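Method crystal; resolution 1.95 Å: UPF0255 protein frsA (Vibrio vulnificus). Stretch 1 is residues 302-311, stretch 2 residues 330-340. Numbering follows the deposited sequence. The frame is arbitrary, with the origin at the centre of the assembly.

Stretch 1 302-311: IFASPQKLQQ
Stretch 2 (330-340) DIYSLSGQMAA

Two short helical segments of one chain, separated by at least 21 residues wherever they touch, bury 456 Å² between them. In stretch 1 a type I turn from Ile302 to Ser305 leads into a helix that starts at Pro306; in stretch 2 Asp330 caps a helix that starts at Ile331, its OD2 accepting from Ser333 N at 2.9 Å, with a 3-10 segment that includes Ala339 and Ala340 following. The register is set where Pro306 CA lies 4.9 Å from Ser335 CA. The stretches run in roughly opposite directions: Phe303 meets Met338 and Ala339, while Gln310, later in stretch 1, meets Ile331 and Tyr332, earlier in stretch 2.

Gln310 covers the most surface. Its CA-to-CB bond points sideways, but an m, t chain (chi1 -66°, chi2 171°, chi3 26°) brings its amide to the other helix, where NE2 donates to Ser335 OG at 3.1 Å with an angle of 152°. Ser335, p at 63°, in turn donates from OG to Tyr332 O at 2.6 Å, within its own helix. One hydroxyl thus serves as acceptor across the contact and donor inside its own helix. On the way, Gln310 CG packs 4.2 Å from Ile331 CG2, and its OE1 sits 3.7 Å from Tyr332 CD1, oblique to the ring.

Met338 points toward stretch 1 with chi angles m, t, m (-79°, 174°, -59°). Its CE meets Leu309 CD1 at 3.6 Å; Leu309, m, t, also points toward stretch 2, and its CB lies 3.9 Å from Ser335 CB. This apolar pair is buried, whereas the amide-hydroxyl bond involves a partly exposed glutamine.

Phe303, m at -76° with chi2 -22°, extends the contact past Met338. Its O receives a CA-H...O contact from Ala339 CA at 3.2 Å (138° at H); Ala339 N, 3.4 Å from that same Phe303 O, is too poorly angled to bond. Phe303 CB rests 3.6 Å from Met338 O, which lies oblique to the ring.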

ATOM      1  N   ILE A 302      -9.896 -13.916  -5.722  1.00 33.14           N
ATOM      2  CA  ILE A 302      -9.957 -12.968  -6.830  1.00 31.60           C
ATOM      3  C   ILE A 302      -8.951 -13.316  -7.937  1.00 33.18           C
ATOM      4  O   ILE A 302      -9.281 -13.248  -9.121  1.00 30.81           O
ATOM      5  CB  ILE A 302      -9.802 -11.489  -6.360  1.00 25.01           C
ATOM      6  CG1 ILE A 302      -9.806 -10.536  -7.551  1.00 31.51           C
ATOM      7  CG2 ILE A 302      -8.530 -11.281  -5.563  1.00 25.35           C
ATOM      8  CD1 ILE A 302     -11.156 -10.408  -8.217  1.00 38.03           C
ATOM      9  N   PHE A 303      -7.738 -13.705  -7.548  1.00 28.28           N
ATOM     10  CA  PHE A 303      -6.687 -14.007  -8.518  1.00 31.23           C
ATOM     11  C   PHE A 303      -7.070 -15.176  -9.413  1.00 32.91           C
ATOM     12  O   PHE A 303      -6.695 -15.238 -10.587  1.00 38.43           O
ATOM     13  CB  PHE A 303      -5.372 -14.308  -7.798  1.00 31.08           C
ATOM     14  CG  PHE A 303      -4.679 -13.084  -7.283  1.00 32.57           C
ATOM     15  CD1 PHE A 303      -4.954 -11.840  -7.826  1.00 27.52           C
ATOM     16  CD2 PHE A 303      -3.763 -13.171  -6.258  1.00 34.19           C
ATOM     17  CE1 PHE A 303      -4.324 -10.718  -7.358  1.00 31.07           C
ATOM     18  CE2 PHE A 303      -3.122 -12.031  -5.787  1.00 32.83           C
ATOM     19  CZ  PHE A 303      -3.408 -10.808  -6.339  1.00 25.23           C
ATOM     20  N   ALA A 304      -7.845 -16.085  -8.845  1.00 29.90           N
ATOM     21  CA  ALA A 304      -8.230 -17.305  -9.525  1.00 34.08           C
ATOM     22  C   ALA A 304      -9.569 -17.158 -10.236  1.00 31.93           C
ATOM     23  O   ALA A 304     -10.103 -18.138 -10.749  1.00 31.85           O
ATOM     24  CB  ALA A 304      -8.288 -18.458  -8.520  1.00 34.01           C
ATOM     25  N   SER A 305     -10.116 -15.944 -10.257  1.00 32.26           N
ATOM     26  CA  SER A 305     -11.411 -15.697 -10.908  1.00 33.47           C
ATOM     27  C   SER A 305     -11.292 -14.721 -12.085  1.00 37.30           C
ATOM     28  O   SER A 305     -11.515 -13.519 -11.906  1.00 36.38           O
ATOM     29  CB  SER A 305     -12.428 -15.139  -9.899  1.00 32.96           C
ATOM     30  OG  SER A 305     -12.557 -15.972  -8.754  1.00 38.71           O
ATOM     31  N   PRO A 306     -10.970 -15.230 -13.295  1.00 39.32           N
ATOM     32  CA  PRO A 306     -10.773 -14.370 -14.473  1.00 37.85           C
ATOM     33  C   PRO A 306     -12.009 -13.538 -14.800  1.00 34.55           C
ATOM     34  O   PRO A 306     -11.899 -12.370 -15.212  1.00 25.09           O
ATOM     35  CB  PRO A 306     -10.512 -15.374 -15.602  1.00 34.90           C
ATOM     36  CG  PRO A 306      -9.994 -16.579 -14.911  1.00 38.49           C
ATOM     37  CD  PRO A 306     -10.753 -16.649 -13.621  1.00 41.24           C
ATOM     38  N   GLN A 307     -13.178 -14.141 -14.605  1.00 33.37           N
ATOM     39  CA  GLN A 307     -14.435 -13.474 -14.907  1.00 36.74           C
ATOM     40  C   GLN A 307     -14.670 -12.279 -13.976  1.00 33.65           C
ATOM     41  O   GLN A 307     -15.340 -11.318 -14.345  1.00 35.58           O
ATOM     42  CB  GLN A 307     -15.606 -14.475 -14.855  1.00 44.69           C
ATOM     43  CG  GLN A 307     -16.001 -14.978 -13.457  1.00 54.43           C
ATOM     44  CD  GLN A 307     -14.939 -15.848 -12.787  1.00 57.74           C
ATOM     45  OE1 GLN A 307     -13.971 -16.280 -13.421  1.00 58.01           O
ATOM     46  NE2 GLN A 307     -15.122 -16.105 -11.497  1.00 56.04           N
ATOM     47  N   LYS A 308     -14.117 -12.349 -12.766  1.00 30.96           N
ATOM     48  CA  LYS A 308     -14.234 -11.247 -11.811  1.00 31.43           C
ATOM     49  C   LYS A 308     -13.193 -10.169 -12.105  1.00 27.01           C
ATOM     50  O   LYS A 308     -13.458  -8.981 -11.933  1.00 24.05           O
ATOM     51  CB  LYS A 308     -14.084 -11.741 -10.366  1.00 41.40           C
ATOM     52  CG  LYS A 308     -15.216 -12.643  -9.880  1.00 50.92           C
ATOM     53  CD  LYS A 308     -16.519 -11.866  -9.710  1.00 54.60           C
ATOM     54  CE  LYS A 308     -17.693 -12.788  -9.383  1.00 57.71           C
ATOM     55  NZ  LYS A 308     -17.546 -13.467  -8.064  1.00 58.83           N
ATOM     56  N   LEU A 309     -12.010 -10.595 -12.545  1.00 23.29           N
ATOM     57  CA  LEU A 309     -10.933  -9.675 -12.901  1.00 23.92           C
ATOM     58  C   LEU A 309     -11.316  -8.815 -14.106  1.00 21.15           C
ATOM     59  O   LEU A 309     -10.997  -7.622 -14.161  1.00 26.78           O
ATOM     60  CB  LEU A 309      -9.631 -10.446 -13.164  1.00 28.13           C
ATOM     61  CG  LEU A 309      -9.065 -11.123 -11.908  1.00 22.57           C
ATOM     62  CD1 LEU A 309      -7.979 -12.127 -12.249  1.00 24.15           C
ATOM     63  CD2 LEU A 309      -8.531 -10.069 -10.953  1.00 16.42           C
ATOM     64  N   GLN A 310     -12.028  -9.424 -15.048  1.00 23.57           N
ATOM     65  CA  GLN A 310     -12.472  -8.745 -16.260  1.00 30.19           C
ATOM     66  C   GLN A 310     -13.591  -7.726 -16.010  1.00 32.30           C
ATOM     67  O   GLN A 310     -13.962  -6.971 -16.907  1.00 40.28           O
ATOM     68  CB  GLN A 310     -12.937  -9.779 -17.281  1.00 25.29           C
ATOM     69  CG  GLN A 310     -11.827 -10.680 -17.789  1.00 26.57           C
ATOM     70  CD  GLN A 310     -12.362 -11.826 -18.626  1.00 36.92           C
ATOM     71  OE1 GLN A 310     -13.434 -11.713 -19.220  1.00 32.15           O
ATOM     72  NE2 GLN A 310     -11.619 -12.942 -18.671  1.00 33.41           N
ATOM     73  N   GLN A 311     -14.131  -7.717 -14.795  1.00 29.51           N
ATOM     74  CA  GLN A 311     -15.260  -6.853 -14.470  1.00 31.18           C
ATOM     75  C   GLN A 311     -14.890  -5.752 -13.476  1.00 25.51           C
ATOM     76  O   GLN A 311     -15.733  -4.957 -13.094  1.00 28.29           O
ATOM     77  CB  GLN A 311     -16.443  -7.684 -13.952  1.00 32.32           C
ATOM     78  CG  GLN A 311     -17.121  -8.502 -15.040  1.00 43.51           C
ATOM     79  CD  GLN A 311     -17.360  -7.692 -16.312  1.00 55.64           C
ATOM     80  OE1 GLN A 311     -18.112  -6.713 -16.313  1.00 63.80           O
ATOM     81  NE2 GLN A 311     -16.708  -8.093 -17.399  1.00 53.72           N
ATOM     82  N   ASP A 330      -4.292  -6.228 -23.078  1.00 26.79           N
ATOM     83  CA  ASP A 330      -5.410  -7.097 -23.384  1.00 25.65           C
ATOM     84  C   ASP A 330      -5.954  -7.616 -22.057  1.00 24.73           C
ATOM     85  O   ASP A 330      -5.266  -8.332 -21.347  1.00 23.01           O
ATOM     86  CB  ASP A 330      -4.964  -8.264 -24.267  1.00 23.58           C
ATOM     87  CG  ASP A 330      -6.125  -9.102 -24.725  1.00 29.50           C
ATOM     88  OD1 ASP A 330      -6.512  -8.980 -25.904  1.00 29.20           O
ATOM     89  OD2 ASP A 330      -6.660  -9.868 -23.894  1.00 26.04           O
ATOM     90  N   ILE A 331      -7.183  -7.239 -21.719  1.00 23.34           N
ATOM     91  CA  ILE A 331      -7.762  -7.586 -20.420  1.00 22.27           C
ATOM     92  C   ILE A 331      -7.952  -9.089 -20.231  1.00 23.60           C
ATOM     93  O   ILE A 331      -7.762  -9.615 -19.133  1.00 23.84           O
ATOM     94  CB  ILE A 331      -9.105  -6.847 -20.186  1.00 18.87           C
ATOM     95  CG1 ILE A 331      -8.903  -5.333 -20.376  1.00 17.40           C
ATOM     96  CG2 ILE A 331      -9.665  -7.171 -18.821  1.00 19.19           C
ATOM     97  CD1 ILE A 331     -10.143  -4.480 -20.125  1.00 16.91           C
ATOM     98  N   TYR A 332      -8.323  -9.783 -21.300  1.00 27.22           N
ATOM     99  CA  TYR A 332      -8.579 -11.215 -21.204  1.00 30.00           C
ATOM    100  C   TYR A 332      -7.280 -11.937 -20.870  1.00 30.77           C
ATOM    101  O   TYR A 332      -7.255 -12.832 -20.034  1.00 31.08           O
ATOM    102  CB  TYR A 332      -9.179 -11.752 -22.506  1.00 32.86           C
ATOM    103  CG  TYR A 332     -10.372 -10.957 -22.982  1.00 37.69           C
ATOM    104  CD1 TYR A 332     -11.634 -11.162 -22.437  1.00 31.04           C
ATOM    105  CD2 TYR A 332     -10.229  -9.987 -23.968  1.00 40.36           C
ATOM    106  CE1 TYR A 332     -12.726 -10.426 -22.868  1.00 36.56           C
ATOM    107  CE2 TYR A 332     -11.311  -9.246 -24.408  1.00 43.42           C
ATOM    108  CZ  TYR A 332     -12.559  -9.468 -23.854  1.00 43.93           C
ATOM    109  OH  TYR A 332     -13.631  -8.723 -24.301  1.00 47.57           O
ATOM    110  N   SER A 333      -6.203 -11.526 -21.522  1.00 27.73           N
ATOM    111  CA  SER A 333      -4.903 -12.119 -21.260  1.00 29.25           C
ATOM    112  C   SER A 333      -4.407 -11.764 -19.856  1.00 25.45           C
ATOM    113  O   SER A 333      -3.977 -12.639 -19.117  1.00 27.89           O
ATOM    114  CB  SER A 333      -3.899 -11.685 -22.314  1.00 26.75           C
ATOM    115  OG  SER A 333      -2.615 -12.163 -21.984  1.00 33.09           O
ATOM    116  N   LEU A 334      -4.471 -10.484 -19.496  1.00 25.35           N
ATOM    117  CA  LEU A 334      -4.140 -10.051 -18.137  1.00 24.26           C
ATOM    118  C   LEU A 334      -4.868 -10.840 -17.032  1.00 27.42           C
ATOM    119  O   LEU A 334      -4.266 -11.217 -16.022  1.00 25.13           O
ATOM    120  CB  LEU A 334      -4.420  -8.558 -17.976  1.00 23.56           C
ATOM    121  CG  LEU A 334      -4.125  -7.899 -16.628  1.00 28.17           C
ATOM    122  CD1 LEU A 334      -2.729  -8.255 -16.192  1.00 26.75           C
ATOM    123  CD2 LEU A 334      -4.284  -6.369 -16.730  1.00 25.74           C
ATOM    124  N   SER A 335      -6.158 -11.083 -17.228  1.00 21.79           N
ATOM    125  CA  SER A 335      -6.973 -11.790 -16.250  1.00 29.74           C
ATOM    126  C   SER A 335      -6.534 -13.241 -16.083  1.00 24.26           C
ATOM    127  O   SER A 335      -6.560 -13.771 -14.975  1.00 30.28           O
ATOM    128  CB  SER A 335      -8.443 -11.766 -16.661  1.00 28.45           C
ATOM    129  OG  SER A 335      -8.620 -12.443 -17.896  1.00 29.20           O
ATOM    130  N   GLY A 336      -6.165 -13.883 -17.186  1.00 26.12           N
ATOM    131  CA  GLY A 336      -5.695 -15.257 -17.142  1.00 32.65           C
ATOM    132  C   GLY A 336      -4.336 -15.362 -16.478  1.00 32.98           C
ATOM    133  O   GLY A 336      -4.035 -16.333 -15.783  1.00 31.53           O
ATOM    134  N   GLN A 337      -3.510 -14.344 -16.683  1.00 30.69           N
ATOM    135  CA  GLN A 337      -2.150 -14.362 -16.163  1.00 30.32           C
ATOM    136  C   GLN A 337      -2.050 -14.214 -14.650  1.00 31.83           C
ATOM    137  O   GLN A 337      -1.120 -14.744 -14.043  1.00 46.67           O
ATOM    138  CB  GLN A 337      -1.292 -13.299 -16.845  1.00 27.85           C
ATOM    139  CG  GLN A 337      -0.843 -13.663 -18.254  1.00 31.63           C
ATOM    140  CD  GLN A 337      -0.279 -12.463 -19.013  1.00 33.36           C
ATOM    141  OE1 GLN A 337      -0.591 -11.303 -18.699  1.00 26.47           O
ATOM    142  NE2 GLN A 337       0.553 -12.737 -20.016  1.00 33.07           N
ATOM    143  N   MET A 338      -2.984 -13.495 -14.030  1.00 23.73           N
ATOM    144  CA  MET A 338      -2.872 -13.258 -12.588  1.00 24.76           C
ATOM    145  C   MET A 338      -3.201 -14.466 -11.692  1.00 28.42           C
ATOM    146  O   MET A 338      -2.923 -14.440 -10.488  1.00 28.69           O
ATOM    147  CB  MET A 338      -3.671 -12.033 -12.166  1.00 32.82           C
ATOM    148  CG  MET A 338      -2.958 -10.717 -12.480  1.00 28.87           C
ATOM    149  SD  MET A 338      -4.068  -9.393 -12.103  1.00 78.26           S
ATOM    150  CE  MET A 338      -5.402  -9.820 -13.199  1.00 28.80           C
ATOM    151  N   ALA A 339      -3.770 -15.517 -12.277  1.00 21.27           N
ATOM    152  CA  ALA A 339      -4.050 -16.744 -11.526  1.00 22.33           C
ATOM    153  C   ALA A 339      -2.789 -17.252 -10.809  1.00 31.18           C
ATOM    154  O   ALA A 339      -2.863 -17.809  -9.708  1.00 31.09           O
ATOM    155  CB  ALA A 339      -4.625 -17.810 -12.438  1.00 22.63           C
ATOM    156  N   ALA A 340      -1.630 -17.016 -11.418  1.00 28.22           N
ATOM    157  CA  ALA A 340      -0.370 -17.502 -10.862  1.00 29.85           C
ATOM    158  C   ALA A 340       0.031 -16.854  -9.533  1.00 29.86           C
ATOM    159  O   ALA A 340       1.006 -17.274  -8.901  1.00 30.75           O
ATOM    160  CB  ALA A 340       0.746 -17.358 -11.874  1.00 30.67           C
TER